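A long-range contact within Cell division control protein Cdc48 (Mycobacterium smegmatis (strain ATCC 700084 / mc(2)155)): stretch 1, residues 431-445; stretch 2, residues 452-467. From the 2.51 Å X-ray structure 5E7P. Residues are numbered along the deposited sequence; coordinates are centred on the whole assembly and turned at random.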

# COMPACT_ATOMS: atom_id res chain seq x y z
N ALA A 431 -8.43 11.44 4.96
CA ALA A 431 -9.13 11.69 6.22
C ALA A 431 -8.14 12.18 7.27
O ALA A 431 -8.42 13.14 8.00
CB ALA A 431 -9.83 10.43 6.70
N ALA A 432 -6.98 11.54 7.34
CA ALA A 432 -5.92 11.95 8.26
C ALA A 432 -5.40 13.34 7.90
O ALA A 432 -5.07 14.13 8.78
CB ALA A 432 -4.79 10.94 8.25
N VAL A 433 -5.33 13.62 6.60
CA VAL A 433 -4.94 14.95 6.13
C VAL A 433 -5.90 16.00 6.66
O VAL A 433 -5.48 17.06 7.14
CB VAL A 433 -4.90 15.01 4.59
CG1 VAL A 433 -4.85 16.45 4.10
CG2 VAL A 433 -3.70 14.22 4.06
N VAL A 434 -7.19 15.70 6.60
CA VAL A 434 -8.22 16.63 7.06
C VAL A 434 -8.22 16.80 8.58
O VAL A 434 -8.38 17.91 9.08
CB VAL A 434 -9.62 16.20 6.56
CG1 VAL A 434 -10.71 17.03 7.22
CG2 VAL A 434 -9.71 16.32 5.04
N ARG A 435 -8.01 15.70 9.30
CA ARG A 435 -7.92 15.77 10.76
C ARG A 435 -6.76 16.65 11.20
O ARG A 435 -6.89 17.44 12.13
CB ARG A 435 -7.79 14.37 11.38
CG ARG A 435 -9.00 13.48 11.19
CD ARG A 435 -9.03 12.34 12.19
NE ARG A 435 -7.81 11.54 12.15
CZ ARG A 435 -7.60 10.53 11.32
NH1 ARG A 435 -8.54 10.19 10.44
NH2 ARG A 435 -6.46 9.86 11.35
N GLU A 436 -5.63 16.51 10.51
CA GLU A 436 -4.46 17.34 10.78
C GLU A 436 -4.76 18.79 10.44
O GLU A 436 -4.34 19.70 11.16
CB GLU A 436 -3.26 16.84 9.98
CG GLU A 436 -2.01 17.70 10.12
CD GLU A 436 -1.44 17.69 11.52
OE1 GLU A 436 -1.59 16.66 12.22
OE2 GLU A 436 -0.84 18.71 11.93
N GLY A 437 -5.49 19.00 9.36
CA GLY A 437 -5.89 20.34 8.95
C GLY A 437 -6.75 21.01 10.00
O GLY A 437 -6.69 22.23 10.18
N ALA A 438 -7.55 20.21 10.69
CA ALA A 438 -8.41 20.71 11.76
C ALA A 438 -7.59 21.14 12.97
O ALA A 438 -7.99 22.03 13.72
CB ALA A 438 -9.44 19.67 12.15
N LEU A 439 -6.44 20.49 13.16
CA LEU A 439 -5.54 20.83 14.26
C LEU A 439 -4.81 22.14 13.98
O LEU A 439 -4.63 22.96 14.88
CB LEU A 439 -4.53 19.71 14.49
CG LEU A 439 -5.10 18.36 14.92
CD1 LEU A 439 -3.99 17.35 15.14
CD2 LEU A 439 -5.96 18.50 16.16
N ARG A 440 -4.40 22.33 12.73
CA ARG A 440 -3.73 23.56 12.33
C ARG A 440 -4.68 24.74 12.42
O ARG A 440 -4.27 25.86 12.74
CB ARG A 440 -3.17 23.42 10.91
CG ARG A 440 -2.36 22.15 10.71
CD ARG A 440 -1.08 22.42 9.94
NE ARG A 440 -0.11 21.36 10.13
CZ ARG A 440 1.18 21.46 9.83
NH1 ARG A 440 1.66 22.58 9.31
NH2 ARG A 440 2.00 20.44 10.05
N ALA A 441 -5.95 24.49 12.13
CA ALA A 441 -6.98 25.52 12.23
C ALA A 441 -7.27 25.85 13.69
O ALA A 441 -7.44 27.01 14.05
CB ALA A 441 -8.25 25.07 11.52
N ALA A 442 -7.33 24.82 14.53
CA ALA A 442 -7.60 25.00 15.95
C ALA A 442 -6.43 25.68 16.65
O ALA A 442 -6.62 26.40 17.63
CB ALA A 442 -7.90 23.66 16.60
N ALA A 443 -5.22 25.46 16.14
CA ALA A 443 -4.03 26.09 16.69
C ALA A 443 -3.99 27.56 16.30
O ALA A 443 -3.61 28.42 17.10
CB ALA A 443 -2.77 25.38 16.22
N ARG A 444 -4.38 27.85 15.06
CA ARG A 444 -4.44 29.22 14.58
C ARG A 444 -5.57 29.96 15.30
O ARG A 444 -5.49 31.17 15.52
CB ARG A 444 -4.69 29.25 13.07
CG ARG A 444 -4.51 30.62 12.44
CD ARG A 444 -5.30 30.76 11.13
NE ARG A 444 -5.46 29.48 10.44
CZ ARG A 444 -6.63 28.87 10.27
NH1 ARG A 444 -7.74 29.42 10.74
NH2 ARG A 444 -6.68 27.71 9.63
N ALA A 445 -6.61 29.22 15.66
CA ALA A 445 -7.78 29.79 16.30
C ALA A 445 -7.50 30.23 17.74
O ALA A 445 -7.92 31.31 18.16
CB ALA A 445 -8.94 28.82 16.26
N PRO A 452 -12.38 28.37 14.90
CA PRO A 452 -11.54 27.72 13.89
C PRO A 452 -12.22 27.55 12.54
O PRO A 452 -13.35 27.08 12.47
CB PRO A 452 -11.26 26.35 14.51
CG PRO A 452 -12.40 26.11 15.44
CD PRO A 452 -12.73 27.46 16.00
N VAL A 453 -11.52 27.94 11.48
CA VAL A 453 -12.05 27.79 10.13
C VAL A 453 -10.95 27.33 9.15
O VAL A 453 -9.95 28.02 8.96
CB VAL A 453 -12.73 29.09 9.63
CG1 VAL A 453 -11.85 30.31 9.91
CG2 VAL A 453 -13.07 28.98 8.15
N LEU A 454 -11.16 26.16 8.56
CA LEU A 454 -10.16 25.55 7.69
C LEU A 454 -9.85 26.37 6.44
O LEU A 454 -10.75 26.80 5.73
CB LEU A 454 -10.59 24.14 7.28
CG LEU A 454 -9.89 22.97 7.98
CD1 LEU A 454 -10.32 22.88 9.43
CD2 LEU A 454 -10.17 21.66 7.25
N ARG A 455 -8.56 26.56 6.18
CA ARG A 455 -8.11 27.23 4.96
C ARG A 455 -7.16 26.33 4.19
O ARG A 455 -6.79 25.25 4.67
CB ARG A 455 -7.45 28.57 5.29
CG ARG A 455 -6.33 28.47 6.31
CD ARG A 455 -5.87 29.85 6.76
NE ARG A 455 -6.97 30.63 7.32
CZ ARG A 455 -6.82 31.81 7.91
NH1 ARG A 455 -5.61 32.35 8.02
NH2 ARG A 455 -7.87 32.46 8.39
N HIS A 456 -6.76 26.76 3.00
CA HIS A 456 -5.88 25.97 2.15
C HIS A 456 -4.53 25.72 2.79
O HIS A 456 -3.91 24.67 2.59
CB HIS A 456 -5.69 26.65 0.79
CG HIS A 456 -4.70 25.96 -0.09
ND1 HIS A 456 -4.99 24.79 -0.75
CD2 HIS A 456 -3.43 26.28 -0.42
CE1 HIS A 456 -3.94 24.41 -1.45
NE2 HIS A 456 -2.97 25.30 -1.27
N ALA A 457 -4.06 26.70 3.57
CA ALA A 457 -2.78 26.60 4.25
C ALA A 457 -2.71 25.39 5.17
O ALA A 457 -1.68 24.73 5.28
CB ALA A 457 -2.50 27.88 5.03
N ASP A 458 -3.83 25.09 5.83
CA ASP A 458 -3.90 23.98 6.77
C ASP A 458 -3.75 22.62 6.09
O ASP A 458 -3.02 21.76 6.56
CB ASP A 458 -5.22 24.02 7.54
CG ASP A 458 -5.45 25.35 8.21
OD1 ASP A 458 -4.47 25.96 8.69
OD2 ASP A 458 -6.62 25.80 8.27
N LEU A 459 -4.46 22.45 4.98
CA LEU A 459 -4.41 21.20 4.23
C LEU A 459 -3.03 20.99 3.61
O LEU A 459 -2.48 19.90 3.66
CB LEU A 459 -5.49 21.16 3.15
CG LEU A 459 -6.93 21.27 3.65
CD1 LEU A 459 -7.91 21.02 2.52
CD2 LEU A 459 -7.19 20.32 4.80
N GLU A 460 -2.48 22.06 3.04
CA GLU A 460 -1.15 22.00 2.45
C GLU A 460 -0.09 21.76 3.51
O GLU A 460 0.89 21.05 3.28
CB GLU A 460 -0.85 23.28 1.67
CG GLU A 460 0.53 23.29 1.02
CD GLU A 460 0.66 24.38 -0.03
OE1 GLU A 460 1.06 25.51 0.32
OE2 GLU A 460 0.36 24.09 -1.21
N GLY A 461 -0.29 22.36 4.68
CA GLY A 461 0.61 22.16 5.81
C GLY A 461 0.53 20.74 6.33
O GLY A 461 1.51 20.18 6.82
N ALA A 462 -0.66 20.15 6.23
CA ALA A 462 -0.89 18.78 6.66
C ALA A 462 -0.07 17.80 5.82
O ALA A 462 0.38 16.77 6.31
CB ALA A 462 -2.37 18.44 6.59
N LEU A 463 0.11 18.14 4.55
CA LEU A 463 0.85 17.27 3.63
C LEU A 463 2.32 17.12 4.01
O LEU A 463 2.99 16.20 3.54
CB LEU A 463 0.73 17.80 2.19
CG LEU A 463 -0.68 17.89 1.62
CD1 LEU A 463 -0.65 18.34 0.17
CD2 LEU A 463 -1.40 16.56 1.74
N THR A 464 2.82 18.01 4.85
CA THR A 464 4.21 17.95 5.28
C THR A 464 4.43 16.94 6.41
O THR A 464 5.57 16.63 6.75
CB THR A 464 4.74 19.33 5.73
OG1 THR A 464 4.15 19.68 6.99
CG2 THR A 464 4.43 20.40 4.69
N VAL A 465 3.34 16.44 7.00
CA VAL A 465 3.45 15.53 8.14
C VAL A 465 2.67 14.22 8.00
O VAL A 465 2.88 13.28 8.77
CB VAL A 465 3.02 16.22 9.46
CG1 VAL A 465 4.02 17.30 9.85
CG2 VAL A 465 1.62 16.79 9.34
N ILE A 466 1.76 14.15 7.03
CA ILE A 466 0.94 12.95 6.87
C ILE A 466 1.51 12.00 5.82
O ILE A 466 1.58 12.33 4.63
CB ILE A 466 -0.51 13.30 6.49
CG1 ILE A 466 -1.16 14.15 7.60
CG2 ILE A 466 -1.32 12.04 6.25
CD1 ILE A 466 -1.13 13.48 8.96
N ARG A 467 1.91 10.81 6.26
CA ARG A 467 2.41 9.81 5.34
C ARG A 467 1.28 8.95 4.79
O ARG A 467 0.50 8.38 5.56
CB ARG A 467 3.46 8.91 6.01
CG ARG A 467 4.01 7.85 5.08
CD ARG A 467 5.11 7.03 5.72
NE ARG A 467 4.63 6.16 6.80
CZ ARG A 467 5.36 5.21 7.37
NH1 ARG A 467 6.60 5.00 6.96
NH2 ARG A 467 4.85 4.47 8.34

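Two helices pack at close range here, their axes 8.0 Å apart at closest approach and their N-to-C directions 125° from each other, and the tight spots are paid for with small residues. Gly437 faces Asp458 with CA atoms 4.7 Å apart; an ideal CB on Gly437 would fall 2.9 Å from Leu459 CD2, a clash. Gly461 plays the same part on the second helix, where an ideal CB would come 2.8 Å from Arg440 NH1.

Asp458 is the knob, seated among Gly437, Arg440, Ala441 and Arg444. With chi1 m (-55°), Asp458 OD2 as modelled accepts a hydrogen bond at 3.0 Å from Arg455 N, at the N-cap position, though the exact place of OD2 is uncertain; the carboxylate thus appears to serve its own helix start as well as the partner helix. Arg444 reaches it with chi1 and chi2 both t, but chi3 is off-rotamer at -29°. That bend accompanies a guanidinium whose edge meets both Asp458 OD2, in a salt bridge modelled too close to trust in detail, and the carbonyl of Val453, bonded from Arg444 NH1 to Val453 O at 3.2 Å. One guanidinium face lies flat on that of Arg455, planes 2° apart; two like charges stack, and of the two it is Arg444's that meets the carboxylate.

Arg440 has chi1 m (-50°), chi2 off-rotamer at -136° and chi3 t. Its NE bonds Glu436 OE2 at 3.3 Å in a salt bridge along its own helix, and one face of its guanidinium covers the backbone at Gly461 and Ala462. Glu436, t then p, brings CG to 3.6 Å from Ala462 CB.

Apolar groups fill both ends. Val433, in t, sets CG1 4.0 Å from Ala462 CB and CG2 3.9 Å from Ile466 CG2. At the other end, Ala445 CB lies 3.8 Å from Pro452 CB. Nearer the middle, Leu454, with chi1 off-rotamer at -104°, brings CD1 to 3.7 Å from Ala441 CB and 3.8 Å from Gly437 O.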